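Local coordinates for protein benzoate 1,2-dioxygenase beta subunit (Burkholderia mallei ATCC 23344, PDB 3E99) that probably serves as the beta subunit of benzoate 1,2-dioxygenase, the ring-hydroxylating enzyme that adds both atoms of dioxygen to benzoate, at residues A[3-11]-A[97-107]. Sequence-based numbering, arbitrary orientation.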
loop_
_atom_site.group_PDB
_atom_site.type_symbol
_atom_site.label_atom_id
_atom_site.label_comp_id
_atom_site.label_asym_id
_atom_site.label_seq_id
_atom_site.Cartn_x
_atom_site.Cartn_y
_atom_site.Cartn_z
ATOM N N LYS A 3 -2.284 26.742 12.559
ATOM C CA LYS A 3 -2.119 25.284 12.586
ATOM C C LYS A 3 -1.148 24.851 11.494
ATOM O O LYS A 3 -1.379 25.097 10.315
ATOM C CB LYS A 3 -3.467 24.549 12.436
ATOM C CG LYS A 3 -3.934 23.890 13.720
ATOM C CD LYS A 3 -5.436 23.832 13.812
ATOM C CE LYS A 3 -5.884 22.929 14.937
ATOM N NZ LYS A 3 -7.343 23.000 15.141
ATOM N N THR A 4 -0.036 24.248 11.888
ATOM C CA THR A 4 0.882 23.691 10.918
ATOM C C THR A 4 0.479 22.223 10.785
ATOM O O THR A 4 0.353 21.502 11.770
ATOM C CB THR A 4 2.385 23.924 11.253
ATOM O OG1 THR A 4 2.769 23.198 12.419
ATOM C CG2 THR A 4 2.674 25.437 11.461
ATOM N N ILE A 5 0.158 21.845 9.561
ATOM C CA ILE A 5 -0.378 20.554 9.224
ATOM C C ILE A 5 0.534 20.114 8.110
ATOM O O ILE A 5 0.813 20.885 7.174
ATOM C CB ILE A 5 -1.836 20.652 8.727
ATOM C CG1 ILE A 5 -2.772 21.100 9.845
ATOM C CG2 ILE A 5 -2.354 19.300 8.156
ATOM C CD1 ILE A 5 -2.885 20.104 10.983
ATOM N N ASP A 6 1.050 18.899 8.231
ATOM C CA ASP A 6 1.865 18.340 7.184
ATOM C C ASP A 6 1.248 17.027 6.677
ATOM O O ASP A 6 0.175 16.583 7.131
ATOM C CB ASP A 6 3.296 18.133 7.671
ATOM C CG ASP A 6 3.408 17.156 8.825
ATOM O OD1 ASP A 6 2.504 16.336 9.056
ATOM O OD2 ASP A 6 4.453 17.179 9.501
ATOM N N LEU A 7 1.958 16.393 5.754
ATOM C CA LEU A 7 1.468 15.189 5.116
ATOM C C LEU A 7 1.260 14.084 6.111
ATOM O O LEU A 7 0.285 13.342 6.007
ATOM C CB LEU A 7 2.438 14.741 4.014
ATOM C CG LEU A 7 2.065 13.488 3.267
ATOM C CD1 LEU A 7 0.708 13.675 2.569
ATOM C CD2 LEU A 7 3.197 13.127 2.268
ATOM N N ALA A 8 2.149 13.956 7.086
ATOM C CA ALA A 8 1.979 12.947 8.120
ATOM C C ALA A 8 0.717 13.163 8.950
ATOM O O ALA A 8 0.034 12.204 9.277
ATOM C CB ALA A 8 3.213 12.812 9.006
ATOM N N ASP A 9 0.398 14.414 9.279
ATOM C CA ASP A 9 -0.847 14.695 9.990
ATOM C C ASP A 9 -2.072 14.278 9.156
ATOM O O ASP A 9 -3.042 13.708 9.672
ATOM C CB ASP A 9 -0.947 16.164 10.327
ATOM C CG ASP A 9 0.119 16.606 11.275
ATOM O OD1 ASP A 9 0.474 15.830 12.200
ATOM O OD2 ASP A 9 0.620 17.722 11.063
ATOM N N ILE A 10 -2.024 14.587 7.869
ATOM C CA ILE A 10 -3.078 14.211 6.952
ATOM C C ILE A 10 -3.210 12.692 6.840
ATOM O O ILE A 10 -4.308 12.166 6.868
ATOM C CB ILE A 10 -2.895 14.864 5.560
ATOM C CG1 ILE A 10 -2.948 16.406 5.648
ATOM C CG2 ILE A 10 -3.985 14.356 4.565
ATOM C CD1 ILE A 10 -2.442 17.155 4.420
ATOM N N GLN A 11 -2.080 11.988 6.694
ATOM C CA GLN A 11 -2.053 10.531 6.618
ATOM C C GLN A 11 -2.640 9.896 7.892
ATOM O O GLN A 11 -3.439 8.950 7.832
ATOM C CB GLN A 11 -0.618 10.040 6.313
ATOM C CG GLN A 11 -0.212 10.298 4.860
ATOM C CD GLN A 11 1.240 9.972 4.551
ATOM O OE1 GLN A 11 2.136 10.317 5.306
ATOM N NE2 GLN A 11 1.473 9.331 3.423
ATOM N N VAL A 97 -0.124 9.134 -1.331
ATOM C CA VAL A 97 -0.798 10.353 -0.890
ATOM C C VAL A 97 0.010 11.597 -1.312
ATOM O O VAL A 97 1.169 11.712 -0.994
ATOM C CB VAL A 97 -1.020 10.400 0.614
ATOM C CG1 VAL A 97 -1.804 11.707 0.960
ATOM C CG2 VAL A 97 -1.786 9.127 1.116
ATOM N N GLU A 98 -0.648 12.499 -2.030
ATOM C CA GLU A 98 -0.078 13.751 -2.472
ATOM C C GLU A 98 -0.915 14.913 -2.036
ATOM O O GLU A 98 -2.116 14.933 -2.275
ATOM C CB GLU A 98 -0.016 13.791 -3.972
ATOM C CG GLU A 98 0.955 12.739 -4.556
ATOM C CD GLU A 98 0.952 12.826 -6.037
ATOM O OE1 GLU A 98 1.608 13.741 -6.582
ATOM O OE2 GLU A 98 0.227 12.053 -6.650
ATOM N N ARG A 99 -0.270 15.907 -1.444
ATOM C CA ARG A 99 -0.944 17.152 -1.104
ATOM C C ARG A 99 -1.098 17.989 -2.360
ATOM O O ARG A 99 -0.152 18.143 -3.106
ATOM C CB ARG A 99 -0.122 17.915 -0.067
ATOM C CG ARG A 99 -0.059 17.186 1.284
ATOM C CD ARG A 99 0.763 17.991 2.292
ATOM N NE ARG A 99 0.234 19.350 2.463
ATOM C CZ ARG A 99 0.882 20.311 3.103
ATOM N NH1 ARG A 99 2.077 20.062 3.635
ATOM N NH2 ARG A 99 0.344 21.536 3.193
ATOM N N GLU A 100 -2.290 18.537 -2.581
ATOM C CA GLU A 100 -2.552 19.335 -3.769
ATOM C C GLU A 100 -2.639 20.831 -3.483
ATOM O O GLU A 100 -2.111 21.634 -4.254
ATOM C CB GLU A 100 -3.834 18.858 -4.403
ATOM C CG GLU A 100 -3.679 17.518 -5.048
ATOM C CD GLU A 100 -4.910 17.119 -5.813
ATOM O OE1 GLU A 100 -6.022 17.435 -5.357
ATOM O OE2 GLU A 100 -4.752 16.502 -6.867
ATOM N N SER A 101 -3.322 21.199 -2.406
ATOM C CA SER A 101 -3.427 22.608 -2.011
ATOM C C SER A 101 -3.779 22.752 -0.552
ATOM O O SER A 101 -4.129 21.777 0.092
ATOM C CB SER A 101 -4.480 23.296 -2.844
ATOM O OG SER A 101 -5.743 22.723 -2.553
ATOM N N ALA A 102 -3.661 23.987 -0.055
ATOM C CA ALA A 102 -4.109 24.397 1.263
ATOM C C ALA A 102 -4.722 25.776 1.173
ATOM O O ALA A 102 -4.203 26.667 0.495
ATOM C CB ALA A 102 -2.964 24.398 2.261
ATOM N N ASP A 103 -5.862 25.956 1.819
ATOM C CA ASP A 103 -6.503 27.254 1.863
ATOM C C ASP A 103 -6.887 27.440 3.309
ATOM O O ASP A 103 -7.801 26.783 3.829
ATOM C CB ASP A 103 -7.697 27.285 0.937
ATOM C CG ASP A 103 -8.384 28.642 0.902
ATOM O OD1 ASP A 103 -7.887 29.607 1.534
ATOM O OD2 ASP A 103 -9.437 28.747 0.233
ATOM N N GLY A 104 -6.114 28.274 3.985
ATOM C CA GLY A 104 -6.189 28.378 5.425
ATOM C C GLY A 104 -5.931 27.010 6.042
ATOM O O GLY A 104 -4.890 26.398 5.815
ATOM N N ASP A 105 -6.905 26.532 6.814
ATOM C CA ASP A 105 -6.816 25.245 7.501
ATOM C C ASP A 105 -7.516 24.122 6.715
ATOM O O ASP A 105 -7.680 23.008 7.242
ATOM C CB ASP A 105 -7.431 25.362 8.895
ATOM C CG ASP A 105 -6.574 26.183 9.861
ATOM O OD1 ASP A 105 -5.326 26.034 9.841
ATOM O OD2 ASP A 105 -7.166 26.953 10.643
ATOM N N VAL A 106 -7.931 24.414 5.470
ATOM C CA VAL A 106 -8.500 23.396 4.598
ATOM C C VAL A 106 -7.438 22.872 3.629
ATOM O O VAL A 106 -6.921 23.600 2.762
ATOM C CB VAL A 106 -9.717 23.852 3.816
ATOM C CG1 VAL A 106 -10.284 22.670 3.056
ATOM C CG2 VAL A 106 -10.827 24.478 4.751
ATOM N N HIS A 107 -7.175 21.580 3.763
ATOM C CA HIS A 107 -6.100 20.908 3.056
ATOM C C HIS A 107 -6.693 19.916 2.079
ATOM O O HIS A 107 -7.588 19.159 2.442
ATOM C CB HIS A 107 -5.195 20.208 4.059
ATOM C CG HIS A 107 -4.328 21.149 4.832
ATOM N ND1 HIS A 107 -3.034 21.424 4.467
ATOM C CD2 HIS A 107 -4.580 21.898 5.933
ATOM C CE1 HIS A 107 -2.522 22.309 5.306
ATOM N NE2 HIS A 107 -3.439 22.615 6.205
HETATM O O HOH W 1 -2.941 24.597 8.150
HETATM O O HOH W 2 3.815 17.978 4.171
#
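K3 comes down beside the turn that joins strands 89-103 and 106-119, with its CB 3.5 Å from D105 OD1. Beyond CG its chain runs extended away from that carboxylate, and NZ donates hydrogen bonds to the backbone carbonyls of F136 and G138. The carbonyl of K3 is tied across by a water, which donates to K3 O and, over a longer 3.3 Å, to D105 OD1, and which also lies in the ring plane of H107, 2.8 Å from NE2. I5 then settles over the face of that imidazole: with chi1 at -67°, CG2 is anti to the backbone N and stands 4.0 Å from the ring centroid and only 9° off its normal, a CH-pi contact. D6 caps the helix that follows, its OD1 accepting from D9 N at 2.9 Å while D6 N donates to D9 OD2, a capping box. In the first turn, L7 N and R99 NH1 share a second water, which meets the guanidinium at its edge. The L7 side chain runs past R99 in the opposite direction and ends with CD1 3.6 Å from V97 CG1. I10 points toward the hairpin, its CD1 3.9 Å from R99 CD and also near H107 CB. Q11 closes the contact by running past V97 in the opposite direction, its NE2 nearest V97 CB. No direct hydrogen bond crosses: apolar packing and two waters join the N-terminal arm and capped helix start to a beta hairpin with a type II' turn, as the N-terminal helix packs on the curved sheet in the NTF2-like alpha+beta fold of ring-hydroxylating beta subunits.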